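Local coordinates for protein killer cell lectin-like receptor 3 (Mus musculus, PDB 3C8J) that acts as a disulfide-linked homodimeric receptor on natural killer cells that recognises class I MHC molecules, at residues T99-S102 / G103-N107; E123-F126 / L127-H130. The protein carries 4 engineered substitutions. One frame throughout, in Å; residues are numbered along the deposited sequence.

Interaction 1: residues T99-S102 / G103-N107; sequences TTWS and GCKAN
The indole of Trp101 has Lys105 on one face: CB of the lysine lies over the ring system, and its CD reaches the six-membered ring, 4.0 Å from Trp101 CH2. With its CG anti to the backbone N (chi1 -176°), Trp101 throws its ring toward the next helical turn, where the extended lysine chain passes slantwise along it with its methylenes. The ring also meets that of Trp137 at about a right angle, and its NE1 donates to the carbonyl O of Ile138, so the indole is pinned to strand 136-143. At the start of helix 101-110, Thr100 is the N-cap: its OG1 accepts from Gly103 N at 3.0 Å. The rotamer places that hydroxyl between the backbone N and the carbonyl carbon, turned to the first helical turn. Thr100 O is gripped twice. Thr99 OG1 donates to it at 2.8 Å, in the carbonyl plane and on a lone pair, whereas Cys104 N reaches the same Thr100 O at 3.0 Å, tilted 23° from that plane. Regular helical bonds follow, with Lys105 N on Trp101 O at 2.9 Å and Ala106 N on Ser102 O at 2.8 Å. Cys104 sends SG into the disulfide with Cys192, tying the helix to strand 190-197 of the C-type lectin fold. Thr99, the last residue of the 97-99 region implicated in class I MHC binding, is held to the helix start by its own hydroxyl. Chemically, two threonine hydroxyls order this start: one satisfies an early N-H, the other adds a second donor to the carbonyl that takes the first helical bond.

Interaction 2: residues E123-F126 / L127-H130; sequences ELKF and LQRH
Leu127 opens the second turn by donating its N to Glu123 O at 3.0 Å, while its branched end spreads back over the first turn. With CG anti to the carbonyl carbon (chi1 -70°), Leu127 points back along the helix, bringing its CD2 to 4.1 Å from Phe126 CD2. Gln128 N bonds to Leu124 O, and the extended side chain of Gln128 runs obliquely across that of Leu124, with the amide carbon CD of Gln128 3.4 Å from Leu124 CD1. Arg129 N holds Lys125 O at 3.0 Å, nearly straight, and the side chain bends at chi3 to fold back along the helix. Its guanidinium is laid over the backbone, with Lys125 O and Phe126 CA both 3.6 Å above one face, while NH1 comes to the edge of the Phe126 ring, near its plane. His130, the last helical residue, donates N to Phe126 O only weakly. Its CB lies 4.2 Å above one face of the Phe126 ring, toward the rim, and the two rings are nearly parallel, at 24°, but slid apart with centroids 5.7 Å from each other. On the sheet side, Phe126 stacks on Tyr87, while the His130 ring meets those of Phe85 and Phe94 and its NE2 is hydrogen-bonded to Tyr83 OH. Glu123 OE1 forms a salt bridge with Lys90 NZ and a hydrogen bond with Tyr92 OH. The chemistry is that of an amphipathic helix, whose apolar, aromatic side packs on strands 82-88 and 90-96 of the lectin domain; the polar bonds of Glu123 and His130 probably help set its position.

How the interactions relate
From the N terminus, the chain leaves strands 82-88 and 90-96 and enters interaction 1 at the end of short strand 98-99, running into helix 101-110. A loop carrying Ile115, Leu116 and Ile118 then leads to helix 121-130 and interaction 2. Neither closes a loop: interaction 1 joins the strand end and N-cap to the first turn, interaction 2 joins successive turns of one helix. They follow in series, neither nesting nor crossing, on opposite sides of the chain's centre, with centres about 21 Å apart. Interaction 1 is tied to strands 136-143 and 190-197, interaction 2 to strands 82-88, 90-96 and 173-176, while the connecting loop touches both helices.

Interaction 1: residues T99-S102 / G103-N107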
loop_
_atom_site.group_PDB
_atom_site.type_symbol
_atom_site.label_atom_id
_atom_site.label_comp_id
_atom_site.label_asym_id
_atom_site.label_seq_id
_atom_site.Cartn_x
_atom_site.Cartn_y
_atom_site.Cartn_z
ATOM N N THR A 99 -7.314 5.256 23.220
ATOM C CA THR A 99 -6.387 5.559 24.309
ATOM C C THR A 99 -6.026 7.040 24.271
ATOM O O THR A 99 -6.358 7.725 23.300
ATOM C CB THR A 99 -5.066 4.734 24.234
ATOM O OG1 THR A 99 -4.189 5.296 23.248
ATOM C CG2 THR A 99 -5.332 3.262 23.936
ATOM N N THR A 100 -5.345 7.515 25.324
ATOM C CA THR A 100 -4.720 8.847 25.343
ATOM C C THR A 100 -3.638 8.890 24.280
ATOM O O THR A 100 -3.272 7.846 23.739
ATOM C CB THR A 100 -4.030 9.176 26.705
ATOM O OG1 THR A 100 -2.847 8.384 26.849
ATOM C CG2 THR A 100 -4.964 8.949 27.893
ATOM N N TRP A 101 -3.117 10.076 23.979
ATOM C CA TRP A 101 -2.018 10.198 23.026
ATOM C C TRP A 101 -0.812 9.423 23.525
ATOM O O TRP A 101 -0.245 8.626 22.809
ATOM C CB TRP A 101 -1.641 11.662 22.805
ATOM C CG TRP A 101 -0.577 11.848 21.768
ATOM C CD1 TRP A 101 -0.760 12.002 20.430
ATOM C CD2 TRP A 101 0.835 11.893 21.986
ATOM N NE1 TRP A 101 0.446 12.146 19.798
ATOM C CE2 TRP A 101 1.445 12.077 20.732
ATOM C CE3 TRP A 101 1.646 11.805 23.125
ATOM C CZ2 TRP A 101 2.831 12.180 20.579
ATOM C CZ3 TRP A 101 3.027 11.898 22.971
ATOM C CH2 TRP A 101 3.601 12.073 21.699
ATOM N N SER A 102 -0.428 9.643 24.765
ATOM C CA SER A 102 0.707 8.927 25.322
ATOM C C SER A 102 0.574 7.404 25.188
ATOM O O SER A 102 1.557 6.715 24.924
ATOM C CB SER A 102 0.911 9.321 26.777
ATOM O OG SER A 102 2.294 9.376 27.039
ATOM N N GLY A 103 -0.644 6.891 25.369
ATOM C CA GLY A 103 -0.920 5.467 25.257
ATOM C C GLY A 103 -0.713 5.034 23.828
ATOM O O GLY A 103 -0.206 3.934 23.558
ATOM N N CYS A 104 -1.098 5.916 22.907
ATOM C CA CYS A 104 -0.920 5.677 21.486
ATOM C C CYS A 104 0.562 5.587 21.146
ATOM O O CYS A 104 1.012 4.623 20.520
ATOM C CB CYS A 104 -1.600 6.779 20.688
ATOM S SG CYS A 104 -1.259 6.733 18.922
ATOM N N LYS A 105 1.326 6.579 21.579
ATOM C CA LYS A 105 2.771 6.486 21.475
ATOM C C LYS A 105 3.260 5.159 22.072
ATOM O O LYS A 105 4.038 4.438 21.442
ATOM C CB LYS A 105 3.467 7.669 22.169
ATOM C CG LYS A 105 4.979 7.565 22.076
ATOM C CD LYS A 105 5.699 8.808 22.466
ATOM C CE LYS A 105 7.188 8.489 22.526
ATOM N NZ LYS A 105 7.985 9.628 23.050
ATOM N N ALA A 106 2.799 4.849 23.283
ATOM C CA ALA A 106 3.205 3.634 23.982
ATOM C C ALA A 106 2.935 2.388 23.132
ATOM O O ALA A 106 3.860 1.622 22.865
ATOM C CB ALA A 106 2.519 3.534 25.324
ATOM N N ASN A 107 1.684 2.210 22.692
ATOM C CA ASN A 107 1.295 1.018 21.942
ATOM C C ASN A 107 2.127 0.843 20.707
ATOM O O ASN A 107 2.593 -0.253 20.421
ATOM C CB ASN A 107 -0.174 1.058 21.527
ATOM C CG ASN A 107 -1.122 0.714 22.663
ATOM O OD1 ASN A 107 -0.776 0.801 23.851
ATOM N ND2 ASN A 107 -2.345 0.329 22.300
#

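Interaction 2: residues E123-F126 / L127-H130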
loop_
_atom_site.group_PDB
_atom_site.type_symbol
_atom_site.label_atom_id
_atom_site.label_comp_id
_atom_site.label_asym_id
_atom_site.label_seq_id
_atom_site.Cartn_x
_atom_site.Cartn_y
_atom_site.Cartn_z
ATOM N N GLU A 123 0.123 11.995 1.420
ATOM C CA GLU A 123 -0.009 11.000 2.459
ATOM C C GLU A 123 -1.163 11.337 3.400
ATOM O O GLU A 123 -1.977 10.466 3.697
ATOM C CB GLU A 123 1.294 10.826 3.233
ATOM C CG GLU A 123 1.180 9.732 4.279
ATOM C CD GLU A 123 2.431 9.507 5.080
ATOM O OE1 GLU A 123 2.601 8.357 5.520
ATOM O OE2 GLU A 123 3.229 10.454 5.281
ATOM N N LEU A 124 -1.246 12.584 3.860
ATOM C CA LEU A 124 -2.382 12.991 4.696
ATOM C C LEU A 124 -3.734 12.595 4.056
ATOM O O LEU A 124 -4.550 11.895 4.667
ATOM C CB LEU A 124 -2.352 14.497 5.015
ATOM C CG LEU A 124 -3.618 15.126 5.639
ATOM C CD1 LEU A 124 -4.125 14.383 6.875
ATOM C CD2 LEU A 124 -3.399 16.570 5.978
ATOM N N LYS A 125 -3.945 13.041 2.826
ATOM C CA LYS A 125 -5.173 12.752 2.097
ATOM C C LYS A 125 -5.371 11.264 1.891
ATOM O O LYS A 125 -6.494 10.775 2.033
ATOM C CB LYS A 125 -5.208 13.487 0.763
ATOM C CG LYS A 125 -5.273 14.997 0.948
ATOM C CD LYS A 125 -5.840 15.713 -0.256
ATOM C CE LYS A 125 -5.488 17.181 -0.201
ATOM N NZ LYS A 125 -5.590 17.788 -1.546
ATOM N N PHE A 126 -4.309 10.515 1.615
ATOM C CA PHE A 126 -4.512 9.088 1.518
ATOM C C PHE A 126 -5.085 8.541 2.827
ATOM O O PHE A 126 -6.013 7.742 2.823
ATOM C CB PHE A 126 -3.235 8.338 1.187
ATOM C CG PHE A 126 -3.298 6.894 1.581
ATOM C CD1 PHE A 126 -4.018 5.992 0.824
ATOM C CD2 PHE A 126 -2.677 6.448 2.732
ATOM C CE1 PHE A 126 -4.113 4.661 1.193
ATOM C CE2 PHE A 126 -2.761 5.101 3.106
ATOM C CZ PHE A 126 -3.487 4.216 2.345
ATOM N N LEU A 127 -4.519 8.952 3.947
ATOM C CA LEU A 127 -4.983 8.461 5.246
ATOM C C LEU A 127 -6.445 8.801 5.503
ATOM O O LEU A 127 -7.220 7.923 5.908
ATOM C CB LEU A 127 -4.112 8.996 6.353
ATOM C CG LEU A 127 -2.720 8.375 6.331
ATOM C CD1 LEU A 127 -1.789 9.168 7.200
ATOM C CD2 LEU A 127 -2.776 6.888 6.760
ATOM N N GLN A 128 -6.839 10.032 5.190
ATOM C CA GLN A 128 -8.205 10.463 5.442
ATOM C C GLN A 128 -9.233 9.754 4.555
ATOM O O GLN A 128 -10.343 9.414 5.006
ATOM C CB GLN A 128 -8.318 11.963 5.315
ATOM C CG GLN A 128 -7.432 12.696 6.274
ATOM C CD GLN A 128 -7.428 14.188 6.047
ATOM O OE1 GLN A 128 -7.269 14.672 4.929
ATOM N NE2 GLN A 128 -7.601 14.931 7.119
ATOM N N ARG A 129 -8.870 9.515 3.295
ATOM C CA ARG A 129 -9.700 8.688 2.441
ATOM C C ARG A 129 -9.784 7.267 3.008
ATOM O O ARG A 129 -10.786 6.605 2.856
ATOM C CB ARG A 129 -9.140 8.649 1.022
ATOM C CG ARG A 129 -9.349 9.912 0.211
ATOM C CD ARG A 129 -8.819 9.738 -1.237
ATOM N NE ARG A 129 -7.488 10.343 -1.476
ATOM C CZ ARG A 129 -6.395 9.630 -1.750
ATOM N NH1 ARG A 129 -6.461 8.310 -1.823
ATOM N NH2 ARG A 129 -5.237 10.219 -1.966
ATOM N N HIS A 130 -8.716 6.797 3.655
ATOM C CA HIS A 130 -8.618 5.391 4.041
ATOM C C HIS A 130 -9.389 5.083 5.329
ATOM O O HIS A 130 -10.180 4.147 5.433
ATOM C CB HIS A 130 -7.163 5.031 4.268
ATOM C CG HIS A 130 -6.992 3.673 4.849
ATOM N ND1 HIS A 130 -7.169 2.527 4.103
ATOM C CD2 HIS A 130 -6.749 3.270 6.117
ATOM C CE1 HIS A 130 -7.001 1.471 4.879
ATOM N NE2 HIS A 130 -6.758 1.899 6.112
#